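Local coordinates for glycerol-3-phosphate dehydrogenase [NAD(+)] (Dunaliella salina, PDB 6IUY), which probably reduces dihydroxyacetone phosphate to glycerol 3-phosphate with NADH and, through an additional phosphatase domain, carries the conversion directly on to glycerol, at residues Q34-T45 against Y198-D206; K464-D475 against S523-E534. All coordinates share one frame; numbering follows the deposited sequence.

Interaction 1: residues Q34-T45 against Y198-D206. With MG (magnesium ion), chain F.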
loop_
_atom_site.group_PDB
_atom_site.type_symbol
_atom_site.label_atom_id
_atom_site.label_comp_id
_atom_site.label_asym_id
_atom_site.label_seq_id
_atom_site.Cartn_x
_atom_site.Cartn_y
_atom_site.Cartn_z
ATOM N N GLN A 34 -12.495 -27.597 -21.442
ATOM C CA GLN A 34 -11.455 -26.629 -21.137
ATOM C C GLN A 34 -11.570 -25.403 -22.050
ATOM O O GLN A 34 -10.608 -24.664 -22.230
ATOM C CB GLN A 34 -10.083 -27.283 -21.297
ATOM C CG GLN A 34 -9.088 -26.934 -20.219
ATOM C CD GLN A 34 -9.424 -27.591 -18.905
ATOM O OE1 GLN A 34 -9.993 -28.685 -18.875
ATOM N NE2 GLN A 34 -9.085 -26.924 -17.803
ATOM N N ALA A 35 -12.747 -25.209 -22.641
ATOM C CA ALA A 35 -12.936 -24.177 -23.653
ATOM C C ALA A 35 -12.830 -22.784 -23.063
ATOM O O ALA A 35 -13.293 -22.537 -21.952
ATOM C CB ALA A 35 -14.287 -24.340 -24.337
ATOM N N ASP A 36 -12.232 -21.874 -23.821
ATOM C CA ASP A 36 -12.134 -20.478 -23.416
ATOM C C ASP A 36 -13.191 -19.655 -24.125
ATOM O O ASP A 36 -13.647 -18.634 -23.612
ATOM C CB ASP A 36 -10.742 -19.925 -23.720
ATOM C CG ASP A 36 -9.650 -20.643 -22.961
ATOM O OD1 ASP A 36 -9.792 -20.807 -21.724
ATOM O OD2 ASP A 36 -8.656 -21.050 -23.608
ATOM N N ALA A 37 -13.562 -20.097 -25.324
ATOM C CA ALA A 37 -14.654 -19.481 -26.064
ATOM C C ALA A 37 -15.322 -20.492 -27.001
ATOM O O ALA A 37 -14.647 -21.304 -27.623
ATOM C CB ALA A 37 -14.154 -18.287 -26.846
ATOM N N VAL A 38 -16.649 -20.416 -27.085
ATOM C CA VAL A 38 -17.457 -21.217 -28.003
ATOM C C VAL A 38 -18.134 -20.296 -29.028
ATOM O O VAL A 38 -18.873 -19.374 -28.653
ATOM C CB VAL A 38 -18.538 -22.026 -27.243
ATOM C CG1 VAL A 38 -19.253 -22.986 -28.171
ATOM C CG2 VAL A 38 -17.918 -22.778 -26.075
ATOM N N CYS A 39 -17.887 -20.538 -30.316
ATOM C CA CYS A 39 -18.521 -19.744 -31.374
ATOM C C CYS A 39 -19.690 -20.487 -32.034
ATOM O O CYS A 39 -19.539 -21.623 -32.496
ATOM C CB CYS A 39 -17.488 -19.349 -32.422
ATOM S SG CYS A 39 -16.036 -18.542 -31.725
ATOM N N PHE A 40 -20.856 -19.848 -32.075
ATOM C CA PHE A 40 -22.029 -20.504 -32.631
ATOM C C PHE A 40 -22.395 -19.911 -33.987
ATOM O O PHE A 40 -22.463 -18.684 -34.142
ATOM C CB PHE A 40 -23.232 -20.389 -31.689
ATOM C CG PHE A 40 -23.165 -21.291 -30.488
ATOM C CD1 PHE A 40 -22.317 -21.001 -29.428
ATOM C CD2 PHE A 40 -23.982 -22.406 -30.397
ATOM C CE1 PHE A 40 -22.262 -21.825 -28.314
ATOM C CE2 PHE A 40 -23.935 -23.238 -29.288
ATOM C CZ PHE A 40 -23.073 -22.949 -28.243
ATOM N N ASP A 41 -22.645 -20.782 -34.958
ATOM C CA ASP A 41 -23.265 -20.352 -36.203
ATOM C C ASP A 41 -24.703 -20.032 -35.866
ATOM O O ASP A 41 -25.251 -20.627 -34.946
ATOM C CB ASP A 41 -23.176 -21.435 -37.279
ATOM C CG ASP A 41 -23.941 -21.071 -38.549
ATOM O OD1 ASP A 41 -23.663 -20.009 -39.159
ATOM O OD2 ASP A 41 -24.837 -21.849 -38.920
ATOM N N VAL A 42 -25.310 -19.084 -36.576
ATOM C CA VAL A 42 -26.709 -18.735 -36.343
ATOM C C VAL A 42 -27.668 -19.704 -37.033
ATOM O O VAL A 42 -28.398 -20.463 -36.378
ATOM C CB VAL A 42 -27.012 -17.309 -36.832
ATOM C CG1 VAL A 42 -28.505 -17.054 -36.839
ATOM C CG2 VAL A 42 -26.310 -16.295 -35.954
ATOM N N ASP A 43 -27.635 -19.682 -38.365
ATOM C CA ASP A 43 -28.566 -20.441 -39.200
ATOM C C ASP A 43 -28.501 -21.962 -39.033
ATOM O O ASP A 43 -27.547 -22.618 -39.462
ATOM C CB ASP A 43 -28.338 -20.073 -40.666
ATOM C CG ASP A 43 -28.660 -18.618 -40.948
ATOM O OD1 ASP A 43 -27.717 -17.803 -41.074
ATOM O OD2 ASP A 43 -29.860 -18.289 -41.015
ATOM N N ARG A 44 -29.551 -22.489 -38.403
ATOM C CA ARG A 44 -29.792 -23.920 -38.178
ATOM C C ARG A 44 -28.912 -24.555 -37.096
ATOM O O ARG A 44 -28.917 -25.782 -36.934
ATOM C CB ARG A 44 -29.652 -24.703 -39.487
ATOM C CG ARG A 44 -30.823 -24.495 -40.436
ATOM C CD ARG A 44 -30.665 -25.348 -41.691
ATOM N NE ARG A 44 -31.268 -24.735 -42.872
ATOM C CZ ARG A 44 -30.717 -23.732 -43.551
ATOM N NH1 ARG A 44 -29.554 -23.221 -43.159
ATOM N NH2 ARG A 44 -31.331 -23.233 -44.617
ATOM N N THR A 45 -28.182 -23.736 -36.338
ATOM C CA THR A 45 -27.537 -24.251 -35.133
ATOM C C THR A 45 -28.125 -23.560 -33.904
ATOM O O THR A 45 -28.388 -24.204 -32.892
ATOM C CB THR A 45 -26.012 -24.064 -35.153
ATOM O OG1 THR A 45 -25.673 -22.808 -34.558
ATOM C CG2 THR A 45 -25.484 -24.140 -36.569
ATOM N N TYR A 198 -7.554 -16.009 -25.297
ATOM C CA TYR A 198 -8.208 -17.312 -25.418
ATOM C C TYR A 198 -7.307 -18.265 -26.167
ATOM O O TYR A 198 -6.694 -17.872 -27.154
ATOM C CB TYR A 198 -9.552 -17.189 -26.140
ATOM C CG TYR A 198 -10.521 -16.264 -25.456
ATOM C CD1 TYR A 198 -10.452 -16.064 -24.084
ATOM C CD2 TYR A 198 -11.500 -15.587 -26.175
ATOM C CE1 TYR A 198 -11.322 -15.222 -23.440
ATOM C CE2 TYR A 198 -12.383 -14.735 -25.540
ATOM C CZ TYR A 198 -12.287 -14.556 -24.168
ATOM O OH TYR A 198 -13.153 -13.715 -23.497
ATOM N N ASN A 199 -7.215 -19.508 -25.704
ATOM C CA ASN A 199 -6.353 -20.481 -26.363
ATOM C C ASN A 199 -7.145 -21.636 -26.981
ATOM O O ASN A 199 -6.832 -22.103 -28.079
ATOM C CB ASN A 199 -5.309 -21.004 -25.381
ATOM C CG ASN A 199 -4.314 -19.923 -24.957
ATOM O OD1 ASN A 199 -3.659 -19.302 -25.799
ATOM N ND2 ASN A 199 -4.214 -19.683 -23.650
ATOM N N ASN A 200 -8.172 -22.091 -26.274
ATOM C CA ASN A 200 -9.074 -23.098 -26.812
ATOM C C ASN A 200 -10.383 -22.479 -27.272
ATOM O O ASN A 200 -11.193 -22.066 -26.447
ATOM C CB ASN A 200 -9.354 -24.178 -25.768
ATOM C CG ASN A 200 -8.090 -24.725 -25.157
ATOM O OD1 ASN A 200 -7.083 -24.900 -25.848
ATOM N ND2 ASN A 200 -8.120 -24.975 -23.849
ATOM N N ILE A 201 -10.579 -22.426 -28.588
ATOM C CA ILE A 201 -11.800 -21.873 -29.175
ATOM C C ILE A 201 -12.534 -22.945 -29.985
ATOM O O ILE A 201 -11.943 -23.607 -30.833
ATOM C CB ILE A 201 -11.498 -20.654 -30.083
ATOM C CG1 ILE A 201 -10.605 -19.645 -29.353
ATOM C CG2 ILE A 201 -12.788 -19.993 -30.526
ATOM C CD1 ILE A 201 -10.022 -18.580 -30.251
ATOM N N ILE A 202 -13.824 -23.103 -29.713
ATOM C CA ILE A 202 -14.628 -24.158 -30.296
ATOM C C ILE A 202 -15.529 -23.545 -31.353
ATOM O O ILE A 202 -16.020 -22.425 -31.155
ATOM C CB ILE A 202 -15.511 -24.879 -29.221
ATOM C CG1 ILE A 202 -14.693 -25.255 -27.976
ATOM C CG2 ILE A 202 -16.263 -26.082 -29.814
ATOM C CD1 ILE A 202 -13.466 -26.109 -28.245
ATOM N N MET A 203 -15.742 -24.253 -32.469
ATOM C CA MET A 203 -16.768 -23.837 -33.423
ATOM C C MET A 203 -17.940 -24.811 -33.389
ATOM O O MET A 203 -17.752 -26.030 -33.480
ATOM C CB MET A 203 -16.211 -23.724 -34.849
ATOM C CG MET A 203 -17.262 -23.272 -35.894
ATOM S SD MET A 203 -17.587 -21.483 -35.899
ATOM C CE MET A 203 -19.358 -21.421 -35.661
ATOM N N VAL A 204 -19.149 -24.270 -33.255
ATOM C CA VAL A 204 -20.358 -25.088 -33.268
ATOM C C VAL A 204 -21.272 -24.636 -34.399
ATOM O O VAL A 204 -21.695 -23.473 -34.418
ATOM C CB VAL A 204 -21.130 -25.002 -31.935
ATOM C CG1 VAL A 204 -22.247 -26.036 -31.909
ATOM C CG2 VAL A 204 -20.189 -25.199 -30.757
ATOM N N GLY A 205 -21.572 -25.550 -35.329
ATOM C CA GLY A 205 -22.429 -25.249 -36.471
ATOM C C GLY A 205 -22.845 -26.423 -37.359
ATOM O O GLY A 205 -22.465 -27.574 -37.127
ATOM N N ASP A 206 -23.635 -26.121 -38.391
ATOM C CA ASP A 206 -24.173 -27.142 -39.292
ATOM C C ASP A 206 -23.522 -27.144 -40.685
ATOM O O ASP A 206 -23.274 -28.201 -41.262
ATOM C CB ASP A 206 -25.696 -26.972 -39.436
ATOM C CG ASP A 206 -26.099 -25.596 -39.970
ATOM O OD1 ASP A 206 -25.539 -24.576 -39.508
ATOM O OD2 ASP A 206 -26.992 -25.534 -40.849
HETATM MG MG MG F . -25.808 -22.693 -40.637
#
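D41 and D206 bring two carboxylate oxygens, OD2 of D41 and OD1 of D206, within 2.9 Å of each other, an approach paid for by a shared magnesium ion. The metal takes D41 OD2 at 2.1 Å and D206 OD1 from the facing segment, while D43 contributes its backbone O, its carboxylate being turned to the backbone N of S51. The carboxylate planes of D41 and D206 are turned only 27° apart, although the two side chains cross at about a right angle. D41 reaches the ion because CG lies opposite the backbone N (chi1 174°), and its other oxygen, OD1, is tied to K185 by a salt bridge. Behind the metal run the parallel neighbours 37-40 and 201-205, the first and fourth strands along the chain, side by side in the sheet order 3-2-1-4-5-6, and the acidic residues gather where these strands end. This is the haloacid dehalogenase (HAD) fold, with D41, D43 and T45 fitting its DxDx(T/V) motif. Backbone bonds alternate along the pair, C39 N to I202 O and V204 N to C39 O among them. On one face V38 CG1 meets V204 CG2 at 3.5 Å, and V204 CB also lies over one face of the F40 ring, offset toward the rim. On the other face the M203 chain bends back over the neighbouring strand, bringing CE to 3.2 Å from C39 O. At the far end D36 OD2 is gripped by two amides, N199 N and N200 N, which come from opposite faces of the carboxylate plane; the bond from N200 N, 2.9 Å to D36 OD2, is essentially straight at 179°. The exchange is mutual, since N200 O accepts from both D36 N and A37 N, and N200 ND2 donates to Q34 O at 3.0 Å.

Interaction 2: residues K464-D475 against S523-E534. With 13P (1,3-dihydroxyacetonephosphate), chain D; NAD (nicotinamide-adenine-dinucleotide), chain C.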
loop_
_atom_site.group_PDB
_atom_site.type_symbol
_atom_site.label_atom_id
_atom_site.label_comp_id
_atom_site.label_asym_id
_atom_site.label_seq_id
_atom_site.Cartn_x
_atom_site.Cartn_y
_atom_site.Cartn_z
ATOM N N LYS A 464 2.522 -11.345 8.065
ATOM C CA LYS A 464 1.786 -10.399 8.887
ATOM C C LYS A 464 1.451 -10.946 10.280
ATOM O O LYS A 464 1.189 -10.166 11.206
ATOM C CB LYS A 464 0.517 -9.965 8.149
ATOM C CG LYS A 464 -0.775 -10.211 8.862
ATOM C CD LYS A 464 -1.174 -11.645 8.863
ATOM C CE LYS A 464 -2.610 -11.732 9.308
ATOM N NZ LYS A 464 -3.020 -13.039 9.866
ATOM N N ASN A 465 1.476 -12.272 10.437
ATOM C CA ASN A 465 1.219 -12.888 11.739
ATOM C C ASN A 465 2.404 -12.709 12.651
ATOM O O ASN A 465 2.258 -12.739 13.861
ATOM C CB ASN A 465 0.900 -14.393 11.620
ATOM C CG ASN A 465 -0.538 -14.652 11.229
ATOM O OD1 ASN A 465 -1.435 -13.895 11.595
ATOM N ND2 ASN A 465 -0.767 -15.720 10.465
ATOM N N ILE A 466 3.593 -12.557 12.084
ATOM C CA ILE A 466 4.735 -12.175 12.917
ATOM C C ILE A 466 4.493 -10.772 13.501
ATOM O O ILE A 466 4.610 -10.572 14.705
ATOM C CB ILE A 466 6.073 -12.136 12.139
ATOM C CG1 ILE A 466 6.429 -13.501 11.552
ATOM C CG2 ILE A 466 7.210 -11.601 13.048
ATOM C CD1 ILE A 466 7.726 -13.469 10.723
ATOM N N VAL A 467 4.160 -9.804 12.641
ATOM C CA VAL A 467 3.903 -8.426 13.099
ATOM C C VAL A 467 2.773 -8.390 14.121
ATOM O O VAL A 467 2.805 -7.581 15.043
ATOM C CB VAL A 467 3.533 -7.457 11.920
ATOM C CG1 VAL A 467 3.377 -6.041 12.426
ATOM C CG2 VAL A 467 4.589 -7.501 10.827
ATOM N N ALA A 468 1.768 -9.260 13.970
ATOM C CA ALA A 468 0.645 -9.267 14.911
ATOM C C ALA A 468 1.099 -9.736 16.294
ATOM O O ALA A 468 0.541 -9.297 17.310
ATOM C CB ALA A 468 -0.511 -10.144 14.402
ATOM N N VAL A 469 2.095 -10.624 16.344
ATOM C CA VAL A 469 2.699 -11.001 17.628
ATOM C C VAL A 469 3.376 -9.777 18.236
ATOM O O VAL A 469 3.154 -9.447 19.403
ATOM C CB VAL A 469 3.716 -12.166 17.479
ATOM C CG1 VAL A 469 4.527 -12.377 18.780
ATOM C CG2 VAL A 469 2.968 -13.459 17.143
ATOM N N GLY A 470 4.175 -9.083 17.432
ATOM C CA GLY A 470 4.826 -7.876 17.904
ATOM C C GLY A 470 3.814 -6.858 18.384
ATOM O O GLY A 470 3.997 -6.256 19.425
ATOM N N ALA A 471 2.743 -6.668 17.623
ATOM C CA ALA A 471 1.694 -5.728 17.994
ATOM C C ALA A 471 1.088 -6.063 19.341
ATOM O O ALA A 471 0.788 -5.166 20.125
ATOM C CB ALA A 471 0.593 -5.702 16.927
ATOM N N GLY A 472 0.870 -7.355 19.598
ATOM C CA GLY A 472 0.309 -7.796 20.866
ATOM C C GLY A 472 1.293 -7.736 22.026
ATOM O O GLY A 472 0.892 -7.586 23.167
ATOM N N ILE A 473 2.584 -7.884 21.757
ATOM C CA ILE A 473 3.577 -7.664 22.805
ATOM C C ILE A 473 3.513 -6.188 23.209
ATOM O O ILE A 473 3.510 -5.866 24.392
ATOM C CB ILE A 473 4.994 -8.027 22.356
ATOM C CG1 ILE A 473 5.119 -9.537 22.136
ATOM C CG2 ILE A 473 6.004 -7.594 23.400
ATOM C CD1 ILE A 473 6.411 -9.928 21.442
ATOM N N GLY A 474 3.391 -5.305 22.217
ATOM C CA GLY A 474 3.133 -3.898 22.470
ATOM C C GLY A 474 1.947 -3.667 23.380
ATOM O O GLY A 474 2.062 -2.968 24.392
ATOM N N ASP A 475 0.810 -4.267 23.032
ATOM C CA ASP A 475 -0.408 -4.136 23.814
ATOM C C ASP A 475 -0.204 -4.604 25.248
ATOM O O ASP A 475 -0.736 -4.012 26.189
ATOM C CB ASP A 475 -1.548 -4.942 23.191
ATOM C CG ASP A 475 -2.151 -4.282 21.952
ATOM O OD1 ASP A 475 -1.903 -3.089 21.716
ATOM O OD2 ASP A 475 -2.904 -4.967 21.211
ATOM N N SER A 523 -5.467 -8.097 11.918
ATOM C CA SER A 523 -4.822 -9.111 12.755
ATOM C C SER A 523 -4.046 -8.523 13.915
ATOM O O SER A 523 -3.855 -9.189 14.951
ATOM C CB SER A 523 -3.901 -9.981 11.905
ATOM O OG SER A 523 -4.655 -10.498 10.822
ATOM N N SER A 524 -3.585 -7.285 13.747
ATOM C CA SER A 524 -2.840 -6.596 14.797
ATOM C C SER A 524 -3.797 -5.998 15.807
ATOM O O SER A 524 -3.431 -5.778 16.948
ATOM C CB SER A 524 -1.929 -5.517 14.198
ATOM O OG SER A 524 -0.946 -6.130 13.382
ATOM N N TYR A 525 -5.046 -5.770 15.404
ATOM C CA TYR A 525 -6.006 -5.230 16.349
ATOM C C TYR A 525 -7.082 -6.245 16.780
ATOM O O TYR A 525 -7.702 -6.066 17.818
ATOM C CB TYR A 525 -6.664 -3.954 15.778
ATOM C CG TYR A 525 -5.737 -2.743 15.838
ATOM C CD1 TYR A 525 -4.733 -2.558 14.888
ATOM C CD2 TYR A 525 -5.841 -1.806 16.872
ATOM C CE1 TYR A 525 -3.874 -1.455 14.953
ATOM C CE2 TYR A 525 -4.990 -0.714 16.940
ATOM C CZ TYR A 525 -4.020 -0.544 15.981
ATOM O OH TYR A 525 -3.181 0.538 16.062
ATOM N N GLY A 526 -7.296 -7.313 16.022
ATOM C CA GLY A 526 -8.391 -8.207 16.363
ATOM C C GLY A 526 -8.131 -9.696 16.231
ATOM O O GLY A 526 -9.071 -10.469 16.231
ATOM N N GLY A 527 -6.876 -10.115 16.111
ATOM C CA GLY A 527 -6.611 -11.516 15.803
ATOM C C GLY A 527 -6.148 -12.330 16.994
ATOM O O GLY A 527 -5.997 -11.811 18.109
ATOM N N ARG A 528 -5.927 -13.619 16.767
ATOM C CA ARG A 528 -5.610 -14.516 17.860
ATOM C C ARG A 528 -4.175 -14.346 18.284
ATOM O O ARG A 528 -3.854 -14.534 19.456
ATOM C CB ARG A 528 -5.889 -15.975 17.465
ATOM C CG ARG A 528 -7.349 -16.217 17.096
ATOM C CD ARG A 528 -7.550 -17.542 16.363
ATOM N NE ARG A 528 -6.744 -17.660 15.145
ATOM C CZ ARG A 528 -6.732 -18.744 14.363
ATOM N NH1 ARG A 528 -7.494 -19.788 14.661
ATOM N NH2 ARG A 528 -5.965 -18.791 13.291
ATOM N N ASN A 529 -3.307 -14.017 17.328
ATOM C CA ASN A 529 -1.886 -13.825 17.598
ATOM C C ASN A 529 -1.632 -12.638 18.508
ATOM O O ASN A 529 -0.808 -12.712 19.430
ATOM C CB ASN A 529 -1.104 -13.640 16.299
ATOM C CG ASN A 529 -0.937 -14.936 15.529
ATOM O OD1 ASN A 529 -0.266 -15.877 15.995
ATOM N ND2 ASN A 529 -1.523 -14.989 14.330
ATOM N N ARG A 530 -2.326 -11.539 18.223
ATOM C CA ARG A 530 -2.289 -10.330 19.063
ATOM C C ARG A 530 -2.804 -10.657 20.440
ATOM O O ARG A 530 -2.258 -10.203 21.444
ATOM C CB ARG A 530 -3.146 -9.203 18.463
ATOM C CG ARG A 530 -3.173 -7.907 19.274
ATOM C CD ARG A 530 -4.532 -7.249 19.269
ATOM N NE ARG A 530 -5.404 -7.841 20.287
ATOM C CZ ARG A 530 -5.207 -7.705 21.595
ATOM N NH1 ARG A 530 -4.161 -7.007 22.042
ATOM N NH2 ARG A 530 -6.040 -8.274 22.450
ATOM N N ARG A 531 -3.879 -11.442 20.486
ATOM C CA ARG A 531 -4.573 -11.678 21.748
ATOM C C ARG A 531 -3.722 -12.493 22.703
ATOM O O ARG A 531 -3.614 -12.168 23.897
ATOM C CB ARG A 531 -5.896 -12.381 21.507
ATOM C CG ARG A 531 -6.705 -12.575 22.783
ATOM C CD ARG A 531 -7.940 -13.434 22.536
ATOM N NE ARG A 531 -8.282 -14.164 23.750
ATOM C CZ ARG A 531 -8.657 -15.438 23.775
ATOM N NH1 ARG A 531 -8.746 -16.126 22.646
ATOM N NH2 ARG A 531 -8.939 -16.019 24.933
ATOM N N VAL A 532 -3.097 -13.543 22.172
ATOM C CA VAL A 532 -2.239 -14.389 22.975
ATOM C C VAL A 532 -0.923 -13.732 23.352
ATOM O O VAL A 532 -0.381 -13.985 24.432
ATOM C CB VAL A 532 -1.905 -15.706 22.246
ATOM C CG1 VAL A 532 -0.930 -16.525 23.087
ATOM C CG2 VAL A 532 -3.180 -16.480 21.966
ATOM N N ALA A 533 -0.379 -12.943 22.433
ATOM C CA ALA A 533 0.892 -12.301 22.655
ATOM C C ALA A 533 0.732 -11.214 23.717
ATOM O O ALA A 533 1.613 -11.027 24.537
ATOM C CB ALA A 533 1.447 -11.732 21.354
ATOM N N GLU A 534 -0.411 -10.535 23.723
ATOM C CA GLU A 534 -0.729 -9.588 24.783
ATOM C C GLU A 534 -0.657 -10.277 26.148
ATOM O O GLU A 534 0.041 -9.804 27.052
ATOM C CB GLU A 534 -2.114 -8.979 24.574
ATOM C CG GLU A 534 -2.639 -8.146 25.775
ATOM C CD GLU A 534 -3.945 -7.419 25.450
ATOM O OE1 GLU A 534 -4.981 -8.082 25.230
ATOM O OE2 GLU A 534 -3.944 -6.179 25.385
HETATM P P 13P D . -4.927 -14.677 13.800
HETATM O O1P 13P D . -4.840 -13.750 12.612
HETATM O O2P 13P D . -6.354 -14.635 14.266
HETATM O O3P 13P D . -3.984 -14.158 14.853
HETATM O O1 13P D . -4.543 -16.204 13.530
HETATM C C1 13P D . -3.952 -16.641 12.328
HETATM C C2 13P D . -4.788 -16.069 11.232
HETATM O O2 13P D . -5.975 -15.899 11.410
HETATM C C3 13P D . -4.173 -15.691 9.914
HETATM O O3 13P D . -4.778 -14.486 9.470
HETATM P PA NAD C . -7.894 -23.487 13.623
HETATM O O1A NAD C . -9.298 -23.272 14.013
HETATM O O2A NAD C . -6.935 -22.410 14.113
HETATM O O5B NAD C . -7.343 -24.901 14.215
HETATM C C5B NAD C . -8.261 -25.960 14.528
HETATM C C4B NAD C . -8.012 -27.164 13.585
HETATM O O4B NAD C . -6.849 -27.697 13.846
HETATM C C3B NAD C . -9.023 -28.271 13.897
HETATM O O3B NAD C . -10.009 -28.355 12.975
HETATM C C2B NAD C . -8.184 -29.564 13.896
HETATM O O2B NAD C . -8.908 -30.598 13.093
HETATM C C1B NAD C . -7.066 -29.208 13.362
HETATM N N9A NAD C . -6.040 -30.040 13.830
HETATM C C8A NAD C . -5.617 -30.234 15.100
HETATM N N7A NAD C . -4.604 -31.128 15.056
HETATM C C5A NAD C . -4.411 -31.506 13.764
HETATM C C6A NAD C . -3.535 -32.394 13.166
HETATM N N6A NAD C . -2.554 -33.190 13.819
HETATM N N1A NAD C . -3.553 -32.561 11.837
HETATM C C2A NAD C . -4.449 -31.861 11.085
HETATM N N3A NAD C . -5.316 -31.001 11.666
HETATM C C4A NAD C . -5.291 -30.827 13.006
HETATM O O3 NAD C . -7.841 -23.561 12.020
HETATM P PN NAD C . -8.313 -22.436 10.980
HETATM O O1N NAD C . -9.020 -21.297 11.691
HETATM O O2N NAD C . -9.235 -23.024 9.935
HETATM O O5D NAD C . -7.005 -21.832 10.336
HETATM C C5D NAD C . -6.208 -22.588 9.443
HETATM C C4D NAD C . -5.464 -21.592 8.543
HETATM O O4D NAD C . -6.254 -20.586 8.219
HETATM C C3D NAD C . -4.315 -20.992 9.328
HETATM O O3D NAD C . -3.207 -21.022 8.567
HETATM C C2D NAD C . -4.743 -19.525 9.611
HETATM O O2D NAD C . -3.502 -18.723 9.771
HETATM C C1D NAD C . -5.466 -19.213 8.573
HETATM N N1N NAD C . -6.454 -18.174 8.788
HETATM C C2N NAD C . -7.245 -18.128 9.916
HETATM C C3N NAD C . -8.184 -17.111 10.075
HETATM C C7N NAD C . -9.032 -17.080 11.366
HETATM O O7N NAD C . -9.648 -16.078 11.672
HETATM N N7N NAD C . -9.087 -18.267 12.182
HETATM C C4N NAD C . -8.346 -16.138 9.112
HETATM C C5N NAD C . -7.576 -16.194 7.964
HETATM C C6N NAD C . -6.644 -17.221 7.812
#
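A533 lays its CB over the backbone of V469, 3.5 Å from V469 O, and touches V469 CG1 at 4.1 Å, with I473 CG1 close by. A533 and G472 let the helices come close: the axes of 464-475 and 528-534 approach to 7.0 Å and cross at -39°. G472 shows how tight the fit is, for any side chain there would run into R530 O; its CA instead makes a CH...O contact with that oxygen, and G472 O receives one from E534 CA. Beside G472, R530 links the two helices by charge. CG lies opposite the backbone N (chi1 180°), and bends at chi2 and chi3 swing the guanidinium back so that NH1 meets D475 OD2 at 2.5 Å, the planes of the two groups 48° apart. NH2 of R530 takes E534 OE1 at 3.0 Å, closing a network in which K484 is a second partner of D475. A leucine in place of R530 would probably leave E534 OE1 without its mate and the two acids, D475 OD2 and E534 OE2 only 4.5 Å apart, to repel each other more strongly. At the opposite end, the helix that begins after G527 points its first amides at the phosphate of dihydroxyacetone phosphate: R528 N gives a bond of 2.7 Å to O2P, and N529 N one of 2.6 Å to O3P. The R528 guanidinium reaches past the phosphate, NE and NH2 both donating to substrate O1 and NH1 to NAD O2A, while NAD N7N lies over one of its faces. The N529 amide lies across that of N465, its ND2 beside N465 OD1, while its OD1 is held by G564 N. A phosphate seated on a helix N-terminus, with an arginine spanning substrate and cofactor, marks the active-site pocket of this NAD-dependent glycerol-3-phosphate dehydrogenase.

How the interactions relate
Interactions 1 and 2 do not touch: their centres lie 53 Å apart, on opposite sides of the centre of the chain, and their nearest atoms are about 32 Å from each other. They come in series: the strand pair of interaction 1 closes within the HAD-like region before the helices of interaction 2 begin in the C-terminal dehydrogenase region, with the eight-stranded NAD-binding sheet lying between them in sequence. They share no sheet or helix. One places a magnesium site at strand ends, the other a phosphate site at a helix start, consistent with reduction and dephosphorylation being divided between two domains.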